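Local coordinates for 3-oxoacyl-[acyl-carrier-protein] synthase 2 (Rickettsia rickettsii, PDB 4JGA) that probably catalyses the condensation of malonyl-ACP with a growing acyl chain, the elongation step of bacterial fatty acid synthesis, at residues 316-328 with 344-358. Sequence-based numbering, arbitrary orientation.
Sequences TPDMIDYINAHGT and LFLEANPKVLMSSTK. With NA (sodium ion), chain E; K (potassium ion), chain C.
Tyr322, Ile323 and Asn324 pair in parallel with Leu353, Met354 and Ser355, the two strand axes 4.6 Å apart at 16°. Four backbone bonds join them, from Leu353 N to Asp321 O through to Ala325 N to Ser355 O. Helix 331-345 makes the crossover of this beta-alpha-beta unit. On the helix side, Ile323 CD1 sits over one face of the Phe345 ring, 4.1 Å from its centroid. Pro317 O meets the ring edge. The Asn349 amide, with CG anti to the backbone N (chi1 -163°), gives ND2 to Pro317 O at 3.1 Å and to Ile320 O at 2.7 Å, tying down the loop whose Asp318 O and Asp321 OD1 bind sodium. Asp321 OD2 accepts from Asp413 N and salt-bridges Lys411. On the other sheet face, Tyr322 OH donates to Ser355 OG (2.5 Å) and accepts from Asn324 ND2. This second bond and the potassium ion, 2.7 Å from Asn324 OD1, are consistent with one fixed amide rotation. Ser356 OG donates to a lone pair of Gly327 O (2.6 Å), in the carbonyl plane. Lys358 NZ reaches His326 O at 2.7 Å and salt-bridges Glu372, which binds potassium with Asn324 and Ala325. Side-chain bonds thus pin the loops at both strand ends, each beside a cation.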
ATOM      1  N   THR A 316     -16.895  24.518  -8.791  1.00 17.65           N
ATOM      2  CA  THR A 316     -16.054  25.372  -9.631  1.00 17.80           C
ATOM      3  C   THR A 316     -14.980  26.008  -8.741  1.00 17.37           C
ATOM      4  O   THR A 316     -15.113  26.018  -7.520  1.00 17.33           O
ATOM      5  CB  THR A 316     -16.899  26.430 -10.341  1.00 18.96           C
ATOM      6  OG1 THR A 316     -17.713  27.095  -9.380  1.00 19.46           O
ATOM      7  CG2 THR A 316     -17.828  25.789 -11.410  1.00 19.35           C
ATOM      8  N   PRO A 317     -13.874  26.486  -9.336  1.00 17.02           N
ATOM      9  CA  PRO A 317     -12.756  26.900  -8.481  1.00 16.51           C
ATOM     10  C   PRO A 317     -13.008  28.139  -7.602  1.00 17.11           C
ATOM     11  O   PRO A 317     -12.368  28.273  -6.573  1.00 16.89           O
ATOM     12  CB  PRO A 317     -11.636  27.152  -9.483  1.00 16.48           C
ATOM     13  CG  PRO A 317     -11.963  26.247 -10.637  1.00 16.39           C
ATOM     14  CD  PRO A 317     -13.458  26.328 -10.741  1.00 17.04           C
ATOM     15  N   ASP A 318     -13.943  28.998  -7.987  1.00 17.90           N
ATOM     16  CA  ASP A 318     -14.356  30.129  -7.145  1.00 18.67           C
ATOM     17  C   ASP A 318     -14.931  29.685  -5.801  1.00 18.16           C
ATOM     18  O   ASP A 318     -14.952  30.457  -4.854  1.00 18.55           O
ATOM     19  CB  ASP A 318     -15.407  30.964  -7.869  1.00 20.03           C
ATOM     20  CG  ASP A 318     -16.611  30.128  -8.272  1.00 20.25           C
ATOM     21  OD1 ASP A 318     -16.429  29.190  -9.058  1.00 19.82           O
ATOM     22  OD2 ASP A 318     -17.720  30.366  -7.765  1.00 21.25           O
ATOM     23  N   MET A 319     -15.382  28.434  -5.709  1.00 17.54           N
ATOM     24  CA  MET A 319     -16.070  27.964  -4.523  1.00 17.35           C
ATOM     25  C   MET A 319     -15.112  27.565  -3.375  1.00 16.32           C
ATOM     26  O   MET A 319     -15.520  27.551  -2.223  1.00 16.34           O
ATOM     27  CB  MET A 319     -17.017  26.809  -4.874  1.00 17.53           C
ATOM     28  CG  MET A 319     -18.254  27.268  -5.653  1.00 18.88           C
ATOM     29  SD  MET A 319     -19.190  25.901  -6.356  1.00 19.40           S
ATOM     30  CE  MET A 319     -19.811  25.146  -4.842  1.00 19.01           C
ATOM     31  N   ILE A 320     -13.870  27.199  -3.691  1.00 15.41           N
ATOM     32  CA  ILE A 320     -12.878  26.859  -2.674  1.00 14.57           C
ATOM     33  C   ILE A 320     -12.620  28.102  -1.819  1.00 14.93           C
ATOM     34  O   ILE A 320     -12.466  29.203  -2.352  1.00 15.52           O
ATOM     35  CB  ILE A 320     -11.566  26.407  -3.316  1.00 14.02           C
ATOM     36  CG1 ILE A 320     -11.773  25.087  -4.068  1.00 13.51           C
ATOM     37  CG2 ILE A 320     -10.457  26.260  -2.294  1.00 13.60           C
ATOM     38  CD1 ILE A 320     -12.184  23.938  -3.184  1.00 13.03           C
ATOM     39  N   ASP A 321     -12.568  27.936  -0.501  1.00 14.41           N
ATOM     40  CA  ASP A 321     -12.204  29.074   0.406  1.00 14.73           C
ATOM     41  C   ASP A 321     -10.774  28.998   0.945  1.00 14.10           C
ATOM     42  O   ASP A 321     -10.108  30.020   1.152  1.00 14.31           O
ATOM     43  CB  ASP A 321     -13.180  29.110   1.557  1.00 15.03           C
ATOM     44  CG  ASP A 321     -14.593  29.376   1.107  1.00 15.72           C
ATOM     45  OD1 ASP A 321     -14.808  30.334   0.321  1.00 16.20           O
ATOM     46  OD2 ASP A 321     -15.493  28.617   1.543  1.00 15.80           O
ATOM     47  N   TYR A 322     -10.312  27.770   1.176  1.00 13.16           N
ATOM     48  CA  TYR A 322      -9.002  27.551   1.785  1.00 12.81           C
ATOM     49  C   TYR A 322      -8.373  26.308   1.176  1.00 11.96           C
ATOM     50  O   TYR A 322      -9.079  25.331   0.891  1.00 11.49           O
ATOM     51  CB  TYR A 322      -9.100  27.438   3.325  1.00 12.84           C
ATOM     52  CG  TYR A 322      -7.841  26.899   3.968  1.00 12.49           C
ATOM     53  CD1 TYR A 322      -6.680  27.665   4.001  1.00 12.79           C
ATOM     54  CD2 TYR A 322      -7.790  25.610   4.513  1.00 11.83           C
ATOM     55  CE1 TYR A 322      -5.521  27.176   4.570  1.00 12.39           C
ATOM     56  CE2 TYR A 322      -6.625  25.128   5.094  1.00 11.48           C
ATOM     57  CZ  TYR A 322      -5.498  25.915   5.108  1.00 11.74           C
ATOM     58  OH  TYR A 322      -4.305  25.444   5.650  1.00 11.42           O
ATOM     59  N   ILE A 323      -7.055  26.386   0.973  1.00 11.67           N
ATOM     60  CA  ILE A 323      -6.246  25.318   0.422  1.00 10.91           C
ATOM     61  C   ILE A 323      -5.138  24.999   1.417  1.00 10.81           C
ATOM     62  O   ILE A 323      -4.359  25.869   1.817  1.00 11.05           O
ATOM     63  CB  ILE A 323      -5.583  25.718  -0.908  1.00 11.03           C
ATOM     64  CG1 ILE A 323      -6.647  26.114  -1.917  1.00 11.33           C
ATOM     65  CG2 ILE A 323      -4.670  24.593  -1.436  1.00 10.35           C
ATOM     66  CD1 ILE A 323      -6.085  26.725  -3.167  1.00 11.66           C
ATOM     67  N   ASN A 324      -5.113  23.742   1.853  1.00 10.37           N
ATOM     68  CA  ASN A 324      -4.013  23.251   2.642  1.00 10.28           C
ATOM     69  C   ASN A 324      -3.042  22.620   1.662  1.00 10.04           C
ATOM     70  O   ASN A 324      -3.292  21.526   1.113  1.00  9.79           O
ATOM     71  CB  ASN A 324      -4.465  22.254   3.719  1.00  9.94           C
ATOM     72  CG  ASN A 324      -3.327  21.900   4.669  1.00  9.87           C
ATOM     73  OD1 ASN A 324      -2.533  20.979   4.380  1.00  9.54           O
ATOM     74  ND2 ASN A 324      -3.210  22.642   5.798  1.00 10.14           N
ATOM     75  N   ALA A 325      -1.960  23.340   1.416  1.00 10.34           N
ATOM     76  CA  ALA A 325      -0.997  22.996   0.412  1.00 10.37           C
ATOM     77  C   ALA A 325      -0.185  21.747   0.833  1.00 10.16           C
ATOM     78  O   ALA A 325      -0.206  21.346   2.002  1.00  9.83           O
ATOM     79  CB  ALA A 325      -0.072  24.179   0.203  1.00 11.00           C
ATOM     80  N   HIS A 326       0.471  21.122  -0.134  1.00 10.23           N
ATOM     81  CA  HIS A 326       1.513  20.186   0.165  1.00 10.35           C
ATOM     82  C   HIS A 326       2.683  20.953   0.792  1.00 10.92           C
ATOM     83  O   HIS A 326       3.067  20.674   1.929  1.00 10.98           O
ATOM     84  CB  HIS A 326       1.953  19.436  -1.087  1.00 10.47           C
ATOM     85  CG  HIS A 326       2.843  18.272  -0.788  1.00 10.57           C
ATOM     86  ND1 HIS A 326       2.518  17.315   0.149  1.00 10.64           N
ATOM     87  CD2 HIS A 326       4.044  17.908  -1.298  1.00 10.92           C
ATOM     88  CE1 HIS A 326       3.471  16.398   0.196  1.00 10.63           C
ATOM     89  NE2 HIS A 326       4.411  16.736  -0.675  1.00 10.99           N
ATOM     90  N   GLY A 327       3.152  21.991   0.096  1.00 11.40           N
ATOM     91  CA  GLY A 327       3.976  23.038   0.701  1.00 12.14           C
ATOM     92  C   GLY A 327       5.100  22.591   1.617  1.00 12.34           C
ATOM     93  O   GLY A 327       5.081  22.867   2.842  1.00 12.50           O
ATOM     94  N   THR A 328       6.080  21.883   1.047  1.00 12.34           N
ATOM     95  CA  THR A 328       7.104  21.226   1.863  1.00 12.58           C
ATOM     96  C   THR A 328       8.324  22.060   2.227  1.00 13.16           C
ATOM     97  O   THR A 328       9.113  21.631   3.066  1.00 13.39           O
ATOM     98  CB  THR A 328       7.623  19.918   1.194  1.00 12.40           C
ATOM     99  OG1 THR A 328       8.373  20.245   0.032  1.00 12.95           O
ATOM    100  CG2 THR A 328       6.475  19.046   0.825  1.00 11.76           C
ATOM    101  N   LEU A 344      -4.836  27.753 -11.653  1.00 18.80           N
ATOM    102  CA  LEU A 344      -6.189  27.252 -11.462  1.00 18.29           C
ATOM    103  C   LEU A 344      -7.125  28.248 -10.757  1.00 18.55           C
ATOM    104  O   LEU A 344      -8.332  28.309 -11.090  1.00 18.66           O
ATOM    105  CB  LEU A 344      -6.099  25.967 -10.642  1.00 17.55           C
ATOM    106  CG  LEU A 344      -7.201  24.945 -10.653  1.00 17.09           C
ATOM    107  CD1 LEU A 344      -7.702  24.609 -12.051  1.00 17.21           C
ATOM    108  CD2 LEU A 344      -6.635  23.700  -9.956  1.00 16.45           C
ATOM    109  N   PHE A 345      -6.586  29.037  -9.816  1.00 18.11           N
ATOM    110  CA  PHE A 345      -7.434  29.818  -8.915  1.00 18.44           C
ATOM    111  C   PHE A 345      -7.364  31.324  -9.033  1.00 20.01           C
ATOM    112  O   PHE A 345      -8.313  32.010  -8.644  1.00 20.38           O
ATOM    113  CB  PHE A 345      -7.127  29.446  -7.462  1.00 17.60           C
ATOM    114  CG  PHE A 345      -7.603  28.074  -7.084  1.00 16.35           C
ATOM    115  CD1 PHE A 345      -8.933  27.867  -6.755  1.00 16.23           C
ATOM    116  CD2 PHE A 345      -6.726  27.001  -7.060  1.00 15.39           C
ATOM    117  CE1 PHE A 345      -9.385  26.605  -6.429  1.00 15.68           C
ATOM    118  CE2 PHE A 345      -7.165  25.732  -6.731  1.00 14.74           C
ATOM    119  CZ  PHE A 345      -8.492  25.529  -6.398  1.00 14.78           C
ATOM    120  N   LEU A 346      -6.275  31.863  -9.565  1.00 21.04           N
ATOM    121  CA  LEU A 346      -6.064  33.304  -9.447  1.00 22.92           C
ATOM    122  C   LEU A 346      -7.178  34.171 -10.110  1.00 23.91           C
ATOM    123  O   LEU A 346      -7.695  35.104  -9.482  1.00 23.99           O
ATOM    124  CB  LEU A 346      -4.660  33.665  -9.948  1.00 23.91           C
ATOM    125  CG  LEU A 346      -4.256  35.144  -9.886  1.00 25.87           C
ATOM    126  CD1 LEU A 346      -4.312  35.651  -8.448  1.00 25.97           C
ATOM    127  CD2 LEU A 346      -2.867  35.342 -10.497  1.00 26.55           C
ATOM    128  N   GLU A 347      -7.565  33.826 -11.343  1.00 24.34           N
ATOM    129  CA  GLU A 347      -8.582  34.589 -12.088  1.00 25.72           C
ATOM    130  C   GLU A 347      -9.964  34.416 -11.464  1.00 25.35           C
ATOM    131  O   GLU A 347     -10.677  35.386 -11.302  1.00 26.40           O
ATOM    132  CB  GLU A 347      -8.612  34.214 -13.600  1.00 25.85           C
ATOM    133  N   ALA A 348     -10.328  33.194 -11.101  1.00 24.24           N
ATOM    134  CA  ALA A 348     -11.697  32.899 -10.627  1.00 24.37           C
ATOM    135  C   ALA A 348     -11.870  33.131  -9.120  1.00 24.25           C
ATOM    136  O   ALA A 348     -12.986  33.239  -8.633  1.00 24.53           O
ATOM    137  CB  ALA A 348     -12.063  31.458 -10.946  1.00 23.49           C
ATOM    138  N   ASN A 349     -10.768  33.171  -8.381  1.00 23.61           N
ATOM    139  CA  ASN A 349     -10.838  33.210  -6.930  1.00 23.08           C
ATOM    140  C   ASN A 349      -9.625  33.911  -6.366  1.00 22.77           C
ATOM    141  O   ASN A 349      -8.808  33.303  -5.680  1.00 21.77           O
ATOM    142  CB  ASN A 349     -10.901  31.796  -6.430  1.00 22.49           C
ATOM    143  CG  ASN A 349     -11.377  31.695  -4.994  1.00 22.70           C
ATOM    144  OD1 ASN A 349     -11.486  32.679  -4.283  1.00 23.17           O
ATOM    145  ND2 ASN A 349     -11.649  30.474  -4.566  1.00 22.55           N
ATOM    146  N   PRO A 350      -9.469  35.190  -6.697  1.00 23.50           N
ATOM    147  CA  PRO A 350      -8.274  35.907  -6.259  1.00 23.92           C
ATOM    148  C   PRO A 350      -8.094  36.008  -4.724  1.00 23.80           C
ATOM    149  O   PRO A 350      -6.984  36.240  -4.275  1.00 23.58           O
ATOM    150  CB  PRO A 350      -8.449  37.311  -6.886  1.00 25.07           C
ATOM    151  CG  PRO A 350      -9.924  37.456  -7.101  1.00 25.65           C
ATOM    152  CD  PRO A 350     -10.419  36.059  -7.406  1.00 24.64           C
ATOM    153  N   LYS A 351      -9.176  35.856  -3.953  1.00 23.65           N
ATOM    154  CA  LYS A 351      -9.136  35.982  -2.490  1.00 23.75           C
ATOM    155  C   LYS A 351      -8.908  34.661  -1.764  1.00 21.73           C
ATOM    156  O   LYS A 351      -8.972  34.605  -0.560  1.00 21.79           O
ATOM    157  CB  LYS A 351     -10.463  36.524  -1.974  1.00 24.95           C
ATOM    158  CG  LYS A 351     -10.879  37.857  -2.538  1.00 27.17           C
ATOM    159  CD  LYS A 351     -11.916  38.486  -1.619  1.00 28.56           C
ATOM    160  CE  LYS A 351     -12.041  39.958  -1.870  1.00 30.86           C
ATOM    161  NZ  LYS A 351     -13.228  40.275  -2.703  1.00 32.02           N
ATOM    162  N   VAL A 352      -8.687  33.591  -2.497  1.00 20.23           N
ATOM    163  CA  VAL A 352      -8.538  32.298  -1.871  1.00 18.59           C
ATOM    164  C   VAL A 352      -7.336  32.337  -0.919  1.00 17.96           C
ATOM    165  O   VAL A 352      -6.333  32.991  -1.206  1.00 18.13           O
ATOM    166  CB  VAL A 352      -8.370  31.180  -2.916  1.00 17.77           C
ATOM    167  CG1 VAL A 352      -7.018  31.271  -3.608  1.00 17.69           C
ATOM    168  CG2 VAL A 352      -8.529  29.832  -2.249  1.00 17.10           C
ATOM    169  N   LEU A 353      -7.464  31.639   0.205  1.00 16.87           N
ATOM    170  CA  LEU A 353      -6.395  31.502   1.161  1.00 16.34           C
ATOM    171  C   LEU A 353      -5.726  30.162   0.924  1.00 14.94           C
ATOM    172  O   LEU A 353      -6.395  29.172   0.617  1.00 14.39           O
ATOM    173  CB  LEU A 353      -6.920  31.560   2.602  1.00 16.57           C
ATOM    174  CG  LEU A 353      -6.917  32.912   3.344  1.00 17.95           C
ATOM    175  CD1 LEU A 353      -7.434  34.065   2.499  1.00 18.90           C
ATOM    176  CD2 LEU A 353      -7.652  32.802   4.668  1.00 18.04           C
ATOM    177  N   MET A 354      -4.411  30.127   1.102  1.00 14.46           N
ATOM    178  CA  MET A 354      -3.644  28.876   1.050  1.00 13.46           C
ATOM    179  C   MET A 354      -2.562  28.914   2.118  1.00 13.55           C
ATOM    180  O   MET A 354      -1.912  29.932   2.270  1.00 14.34           O
ATOM    181  CB  MET A 354      -3.014  28.650  -0.338  1.00 13.09           C
ATOM    182  CG  MET A 354      -2.081  27.437  -0.395  1.00 12.29           C
ATOM    183  SD  MET A 354      -1.646  26.808  -2.058  1.00 11.78           S
ATOM    184  CE  MET A 354      -0.459  27.995  -2.607  1.00 12.60           C
ATOM    185  N   SER A 355      -2.367  27.812   2.843  1.00 12.99           N
ATOM    186  CA  SER A 355      -1.269  27.732   3.809  1.00 13.03           C
ATOM    187  C   SER A 355      -0.685  26.318   3.877  1.00 12.19           C
ATOM    188  O   SER A 355      -1.304  25.353   3.435  1.00 11.39           O
ATOM    189  CB  SER A 355      -1.719  28.204   5.188  1.00 13.52           C
ATOM    190  OG  SER A 355      -2.535  27.258   5.840  1.00 12.95           O
ATOM    191  N   SER A 356       0.557  26.242   4.365  1.00 12.25           N
ATOM    192  CA  SER A 356       1.206  24.979   4.624  1.00 11.57           C
ATOM    193  C   SER A 356       1.408  24.823   6.110  1.00 11.69           C
ATOM    194  O   SER A 356       2.124  25.606   6.757  1.00 12.42           O
ATOM    195  CB  SER A 356       2.554  24.877   3.945  1.00 11.73           C
ATOM    196  OG  SER A 356       3.168  23.671   4.361  1.00 11.38           O
ATOM    197  N   THR A 357       0.773  23.810   6.665  1.00 11.06           N
ATOM    198  CA  THR A 357       0.988  23.483   8.067  1.00 11.12           C
ATOM    199  C   THR A 357       2.283  22.705   8.288  1.00 10.96           C
ATOM    200  O   THR A 357       2.663  22.455   9.417  1.00 11.06           O
ATOM    201  CB  THR A 357      -0.204  22.687   8.620  1.00 10.68           C
ATOM    202  OG1 THR A 357      -0.595  21.676   7.676  1.00  9.82           O
ATOM    203  CG2 THR A 357      -1.353  23.626   8.863  1.00 11.01           C
ATOM    204  N   LYS A 358       2.973  22.320   7.209  1.00 10.81           N
ATOM    205  CA  LYS A 358       4.299  21.718   7.351  1.00 10.78           C
ATOM    206  C   LYS A 358       5.279  22.770   7.886  1.00 11.45           C
ATOM    207  O   LYS A 358       6.338  22.430   8.371  1.00 11.54           O
ATOM    208  CB  LYS A 358       4.805  21.175   6.030  1.00 10.54           C
ATOM    209  CG  LYS A 358       3.994  20.014   5.455  1.00  9.92           C
ATOM    210  CD  LYS A 358       4.755  19.335   4.322  1.00  9.79           C
ATOM    211  CE  LYS A 358       4.094  18.071   3.807  1.00  9.27           C
ATOM    212  NZ  LYS A 358       2.740  18.338   3.292  1.00  9.10           N
TER
HETATM  213 NA    NA E 503     -14.894  31.069  -2.133  1.00  8.31          NA
HETATM  214  K     K C 501      -2.154  19.321   2.253  1.00  9.08           K
HETATM  215  O   HOH W   1     -12.733  32.415  -1.800  1.00 21.59           O
HETATM  216  O   HOH W   2     -11.252  32.445   0.758  1.00 19.55           O
HETATM  217  O   HOH W   3       0.144  21.703   4.760  1.00 11.43           O
HETATM  218  O   HOH W   4     -15.663  33.156  -4.060  1.00 35.32           O